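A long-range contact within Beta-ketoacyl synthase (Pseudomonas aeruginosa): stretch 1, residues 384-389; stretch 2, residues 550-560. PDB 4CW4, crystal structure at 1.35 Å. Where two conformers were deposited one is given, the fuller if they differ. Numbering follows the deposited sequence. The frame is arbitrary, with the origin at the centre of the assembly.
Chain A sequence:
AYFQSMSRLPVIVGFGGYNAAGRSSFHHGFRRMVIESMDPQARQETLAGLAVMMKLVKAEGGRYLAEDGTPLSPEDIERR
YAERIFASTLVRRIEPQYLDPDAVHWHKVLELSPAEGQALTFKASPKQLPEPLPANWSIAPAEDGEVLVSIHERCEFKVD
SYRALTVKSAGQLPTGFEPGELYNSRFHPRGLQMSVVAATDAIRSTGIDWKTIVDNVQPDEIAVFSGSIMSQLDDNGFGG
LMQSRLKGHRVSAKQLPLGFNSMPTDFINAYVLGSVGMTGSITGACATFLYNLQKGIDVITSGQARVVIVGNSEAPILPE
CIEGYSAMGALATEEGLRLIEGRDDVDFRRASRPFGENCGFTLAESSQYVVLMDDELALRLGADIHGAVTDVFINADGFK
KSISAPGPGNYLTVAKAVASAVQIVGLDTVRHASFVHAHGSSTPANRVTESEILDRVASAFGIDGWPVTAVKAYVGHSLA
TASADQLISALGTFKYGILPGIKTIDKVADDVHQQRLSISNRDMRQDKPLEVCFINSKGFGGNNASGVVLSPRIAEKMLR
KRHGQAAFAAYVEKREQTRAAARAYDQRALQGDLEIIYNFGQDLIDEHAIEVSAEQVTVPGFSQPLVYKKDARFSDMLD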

ATOM      1  N   ASP A 384      -1.815  -4.930 -30.640  1.00 10.73           N
ATOM      2  CA  ASP A 384      -2.084  -3.575 -31.041  1.00 10.90           C
ATOM      3  C   ASP A 384      -1.310  -2.618 -30.142  1.00 11.32           C
ATOM      4  O   ASP A 384      -0.851  -2.976 -29.053  1.00 13.05           O
ATOM      5  N   ILE A 385      -1.175  -1.384 -30.606  1.00 11.32           N
ATOM      6  CA  ILE A 385      -0.489  -0.353 -29.852  1.00 12.62           C
ATOM      7  C   ILE A 385      -1.403   0.847 -29.692  1.00 11.52           C
ATOM      8  O   ILE A 385      -1.777   1.488 -30.668  1.00 13.19           O
ATOM      9  N   HIS A 386      -1.770   1.119 -28.441  1.00 10.34           N
ATOM     10  CA  HIS A 386      -2.646   2.230 -28.104  1.00 10.24           C
ATOM     11  C   HIS A 386      -1.862   3.436 -27.616  1.00 11.06           C
ATOM     12  O   HIS A 386      -2.419   4.508 -27.402  1.00 11.85           O
ATOM     13  N   GLY A 387      -0.556   3.238 -27.441  1.00 10.88           N
ATOM     14  CA  GLY A 387       0.349   4.256 -26.964  1.00 10.90           C
ATOM     15  C   GLY A 387       1.600   3.583 -26.416  1.00 10.80           C
ATOM     16  O   GLY A 387       1.695   2.356 -26.406  1.00 12.01           O
ATOM     17  N   ALA A 388       2.542   4.378 -25.930  1.00 10.73           N
ATOM     18  CA  ALA A 388       3.727   3.860 -25.236  1.00 11.73           C
ATOM     19  C   ALA A 388       3.989   4.728 -24.015  1.00 11.65           C
ATOM     20  O   ALA A 388       3.643   5.906 -23.996  1.00 13.06           O
ATOM     21  N   VAL A 389       4.560   4.147 -22.977  1.00 10.70           N
ATOM     22  CA  VAL A 389       4.865   4.902 -21.789  1.00 11.87           C
ATOM     23  C   VAL A 389       6.368   4.829 -21.532  1.00 12.17           C
ATOM     24  O   VAL A 389       6.920   3.750 -21.415  1.00 12.58           O
ATOM     25  N   LEU A 550       3.269   8.399 -25.158  1.00 11.27           N
ATOM     26  CA  LEU A 550       3.442   8.659 -26.582  1.00 12.69           C
ATOM     27  C   LEU A 550       2.290   8.053 -27.362  1.00 11.82           C
ATOM     28  O   LEU A 550       1.768   7.004 -26.990  1.00 12.11           O
ATOM     29  N   SER A 551       1.894   8.708 -28.454  1.00 11.68           N
ATOM     30  CA  SER A 551       0.813   8.220 -29.286  1.00 12.31           C
ATOM     31  C   SER A 551       1.182   6.934 -30.017  1.00 12.39           C
ATOM     32  O   SER A 551       2.366   6.619 -30.186  1.00 12.93           O
ATOM     33  N   PRO A 552       0.159   6.234 -30.538  1.00 13.04           N
ATOM     34  CA  PRO A 552       0.452   5.120 -31.442  1.00 13.85           C
ATOM     35  C   PRO A 552       1.341   5.502 -32.628  1.00 15.15           C
ATOM     36  O   PRO A 552       2.216   4.709 -32.991  1.00 15.42           O
ATOM     37  N   ARG A 553       1.140   6.674 -33.221  1.00 15.58           N
ATOM     38  CA  ARG A 553       1.958   7.047 -34.368  1.00 17.71           C
ATOM     39  C   ARG A 553       3.433   7.105 -33.998  1.00 16.74           C
ATOM     40  O   ARG A 553       4.276   6.601 -34.736  1.00 17.03           O
ATOM     41  N   ILE A 554       3.741   7.740 -32.876  1.00 15.56           N
ATOM     42  CA  ILE A 554       5.126   7.855 -32.434  1.00 15.92           C
ATOM     43  C   ILE A 554       5.691   6.475 -32.117  1.00 15.60           C
ATOM     44  O   ILE A 554       6.791   6.135 -32.526  1.00 15.81           O
ATOM     45  N   ALA A 555       4.925   5.678 -31.391  1.00 14.46           N
ATOM     46  CA  ALA A 555       5.367   4.351 -31.002  1.00 13.39           C
ATOM     47  C   ALA A 555       5.624   3.480 -32.236  1.00 13.68           C
ATOM     48  O   ALA A 555       6.618   2.762 -32.291  1.00 14.58           O
ATOM     49  N   GLU A 556       4.749   3.555 -33.234  1.00 14.26           N
ATOM     50  CA  GLU A 556       4.945   2.794 -34.456  1.00 15.60           C
ATOM     51  C   GLU A 556       6.185   3.228 -35.217  1.00 16.19           C
ATOM     52  O   GLU A 556       6.916   2.387 -35.722  1.00 16.98           O
ATOM     53  N   LYS A 557       6.437   4.528 -35.296  1.00 16.24           N
ATOM     54  CA  LYS A 557       7.675   5.002 -35.924  1.00 17.42           C
ATOM     55  C   LYS A 557       8.885   4.384 -35.209  1.00 16.43           C
ATOM     56  O   LYS A 557       9.828   3.928 -35.837  1.00 17.04           O
ATOM     57  N   MET A 558       8.848   4.366 -33.883  1.00 15.83           N
ATOM     58  CA  MET A 558       9.935   3.817 -33.103  1.00 15.52           C
ATOM     59  C   MET A 558      10.129   2.319 -33.349  1.00 16.43           C
ATOM     60  O   MET A 558      11.259   1.876 -33.528  1.00 16.72           O
ATOM     61  N   LEU A 559       9.052   1.543 -33.383  1.00 16.59           N
ATOM     62  CA  LEU A 559       9.172   0.097 -33.629  1.00 16.35           C
ATOM     63  C   LEU A 559       9.673  -0.185 -35.042  1.00 17.27           C
ATOM     64  O   LEU A 559      10.489  -1.106 -35.256  1.00 17.53           O
ATOM     65  N   ARG A 560       9.198   0.604 -36.005  0.51 17.48           N
ATOM     66  CA  ARG A 560       9.661   0.484 -37.386  0.51 19.27           C
ATOM     67  C   ARG A 560      11.161   0.748 -37.483  0.51 19.17           C
ATOM     68  O   ARG A 560      11.886   0.028 -38.173  0.51 19.45           O
TER

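Packing of residues 384-389 against residues 550-560 in Beta-ketoacyl synthase, two stretches whose touching residues are at least 162 apart in sequence and that bury 391 Å² between them. Asp 384 stands at the margin. Its CA-to-CB bond runs sideways, chi1 is t, and the end of the side chain comes nearer to stretch 2 without touching it; Asp 384 OD1 accepts a hydrogen bond from Ile 385 N (2.8 Å), and both carboxylate oxygens are also hydrogen-bonded elsewhere in the structure. Ile 385 is the main apolar anchor: buried, directed toward the helix that begins at Pro 552, and covered by stretch 2 over 93 Å², more than any other residue here. Its m, t rotamer spreads the side chain along successive turns of that helix: Ile 385 CG2 meets Ala 555 CB at 3.8 Å and Ile 385 CD1 reaches Leu 559 CD2, also at 3.8 Å. Ala 555 and Leu 559 both point toward stretch 1; four residues apart, about one turn, they fall on the same side of the helix. Leu 559 has chi1 at -95°, between wells, and chi2 at p. The Ile 385 backbone contributes as well, its O lying 3.5 Å from Pro 552 CB. The CA-to-CB bond of His 386 (chi1 m) points away, and the contact is through its main chain: His 386 O is 3.4 Å from Pro 552 CG. Gly 387 has no side chain, and the backbones come close here, its CA lying 3.1 Å from Leu 550 O. A CB in ideal position on Gly 387 would sit 3.0 Å from Leu 550 O, a tight fit. Pro 552 CG, on a ring with C-gamma exo pucker, lies 4.0 Å from Gly 387 N. Ala 388 pairs with Leu 550 as an antiparallel bridge: Ala 388 N donates to Leu 550 O (2.9 Å), and Leu 550 N donates to Ala 388 O (2.8 Å, nearly linear at 169°). Their side chains share one face of the sheet, with Ala 388 CB 4.3 Å from Leu 550 CB; on that face Ala 388 CB also meets Ala 555 CB at 4.0 Å, so the small methyl touches both strand and helix. Leu 550 is m, t. Val 389 (chi1 t) points away and makes no contact. In stretch 2, Ser 551 (chi1 p) also points away and serves the helix instead, its OG capping the N-terminus by accepting from Ile 554 N at 3.2 Å. No side chain makes a polar bond across the contact; its two hydrogen bonds are both main chain to main chain.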

ATOM      1  CB  ASP A 384      -3.604  -3.280 -30.965  1.00 11.25           C
ATOM      2  CG  ASP A 384      -4.069  -2.228 -31.965  1.00 12.06           C
ATOM      3  OD1 ASP A 384      -3.238  -1.508 -32.560  1.00 12.79           O
ATOM      4  OD2 ASP A 384      -5.296  -2.115 -32.153  1.00 12.37           O
ATOM      5  CB  ILE A 385       0.845   0.038 -30.527  1.00 17.40           C
ATOM      6  CG1 ILE A 385       1.824  -1.144 -30.435  1.00 19.80           C
ATOM      7  CG2 ILE A 385       1.457   1.267 -29.853  1.00 18.25           C
ATOM      8  CD1 ILE A 385       3.067  -1.000 -31.301  1.00 22.86           C
ATOM      9  CB  HIS A 386      -3.683   1.772 -27.082  1.00 10.11           C
ATOM     10  CG  HIS A 386      -4.486   0.605 -27.553  1.00 11.24           C
ATOM     11  ND1 HIS A 386      -5.479   0.733 -28.494  1.00 11.78           N
ATOM     12  CD2 HIS A 386      -4.426  -0.714 -27.247  1.00 10.52           C
ATOM     13  CE1 HIS A 386      -6.002  -0.455 -28.749  1.00 11.68           C
ATOM     14  NE2 HIS A 386      -5.386  -1.352 -28.004  1.00 11.44           N
ATOM     15  CB  ALA A 388       4.941   3.864 -26.147  1.00 12.72           C
ATOM     16  CB  VAL A 389       4.086   4.390 -20.581  1.00 12.85           C
ATOM     17  CG1 VAL A 389       4.475   5.189 -19.389  1.00 16.53           C
ATOM     18  CG2 VAL A 389       2.598   4.535 -20.807  1.00 13.49           C
ATOM     19  CB  LEU A 550       4.749   8.042 -27.086  1.00 13.76           C
ATOM     20  CG  LEU A 550       6.016   8.344 -26.282  1.00 14.55           C
ATOM     21  CD1 LEU A 550       7.221   7.657 -26.933  1.00 16.14           C
ATOM     22  CD2 LEU A 550       6.226   9.852 -26.160  1.00 15.17           C
ATOM     23  CB  SER A 551       0.470   9.269 -30.362  1.00 12.85           C
ATOM     24  OG  SER A 551       1.550   9.367 -31.275  1.00 14.02           O
ATOM     25  CB  PRO A 552      -0.929   4.677 -31.901  1.00 14.36           C
ATOM     26  CG  PRO A 552      -1.811   5.014 -30.756  1.00 14.31           C
ATOM     27  CD  PRO A 552      -1.276   6.300 -30.202  1.00 13.23           C
ATOM     28  CB  ARG A 553       1.556   8.403 -34.948  1.00 20.07           C
ATOM     29  CG  ARG A 553       2.303   8.725 -36.239  1.00 24.72           C
ATOM     30  CD  ARG A 553       1.879  10.054 -36.845  1.00 29.03           C
ATOM     31  NE  ARG A 553       2.587  11.163 -36.209  1.00 32.69           N
ATOM     32  CZ  ARG A 553       3.862  11.462 -36.429  1.00 34.63           C
ATOM     33  NH1 ARG A 553       4.589  10.732 -37.271  1.00 35.60           N
ATOM     34  NH2 ARG A 553       4.416  12.492 -35.796  1.00 35.02           N
ATOM     35  CB  ILE A 554       5.248   8.799 -31.226  1.00 16.12           C
ATOM     36  CG1 ILE A 554       4.805  10.220 -31.621  1.00 18.73           C
ATOM     37  CG2 ILE A 554       6.666   8.774 -30.630  1.00 17.22           C
ATOM     38  CD1 ILE A 554       5.687  10.925 -32.611  1.00 21.21           C
ATOM     39  CB  ALA A 555       4.327   3.703 -30.091  1.00 13.01           C
ATOM     40  CB  GLU A 556       3.713   2.892 -35.348  1.00 16.31           C
ATOM     41  CG  GLU A 556       2.570   2.023 -34.820  1.00 18.12           C
ATOM     42  CD  GLU A 556       1.383   1.961 -35.743  1.00 20.60           C
ATOM     43  OE1 GLU A 556       1.429   2.541 -36.856  1.00 22.56           O
ATOM     44  OE2 GLU A 556       0.385   1.331 -35.336  1.00 21.14           O
ATOM     45  CB  LYS A 557       7.796   6.518 -35.824  1.00 21.53           C
ATOM     46  CG  LYS A 557       7.001   7.309 -36.831  1.00 26.57           C
ATOM     47  CD  LYS A 557       7.243   8.821 -36.680  1.00 30.43           C
ATOM     48  CE  LYS A 557       8.731   9.173 -36.752  1.00 33.02           C
ATOM     49  NZ  LYS A 557       8.983  10.645 -36.810  1.00 35.29           N
ATOM     50  CB  MET A 558       9.709   4.129 -31.615  1.00 15.90           C
ATOM     51  CG  MET A 558       9.838   5.620 -31.315  1.00 16.34           C
ATOM     52  SD  MET A 558       9.333   6.112 -29.648  1.00 17.31           S
ATOM     53  CE  MET A 558      10.757   5.568 -28.684  1.00 17.77           C
ATOM     54  CB  LEU A 559       7.838  -0.625 -33.374  1.00 16.31           C
ATOM     55  CG  LEU A 559       7.707  -1.234 -31.963  1.00 18.98           C
ATOM     56  CD1 LEU A 559       7.548  -0.135 -30.919  1.00 20.06           C
ATOM     57  CD2 LEU A 559       6.569  -2.230 -31.905  1.00 22.02           C
ATOM     58  CB  ARG A 560       8.901   1.451 -38.306  0.51 21.37           C
ATOM     59  CG  ARG A 560       7.485   1.006 -38.690  0.51 24.12           C
ATOM     60  CD  ARG A 560       6.746   2.108 -39.459  0.51 25.94           C
ATOM     61  NE  ARG A 560       5.408   1.721 -39.907  0.51 27.50           N
ATOM     62  CZ  ARG A 560       5.155   1.013 -41.007  0.51 28.32           C
ATOM     63  NH1 ARG A 560       6.150   0.579 -41.776  0.51 29.61           N
ATOM     64  NH2 ARG A 560       3.903   0.723 -41.333  0.51 27.89           N
TER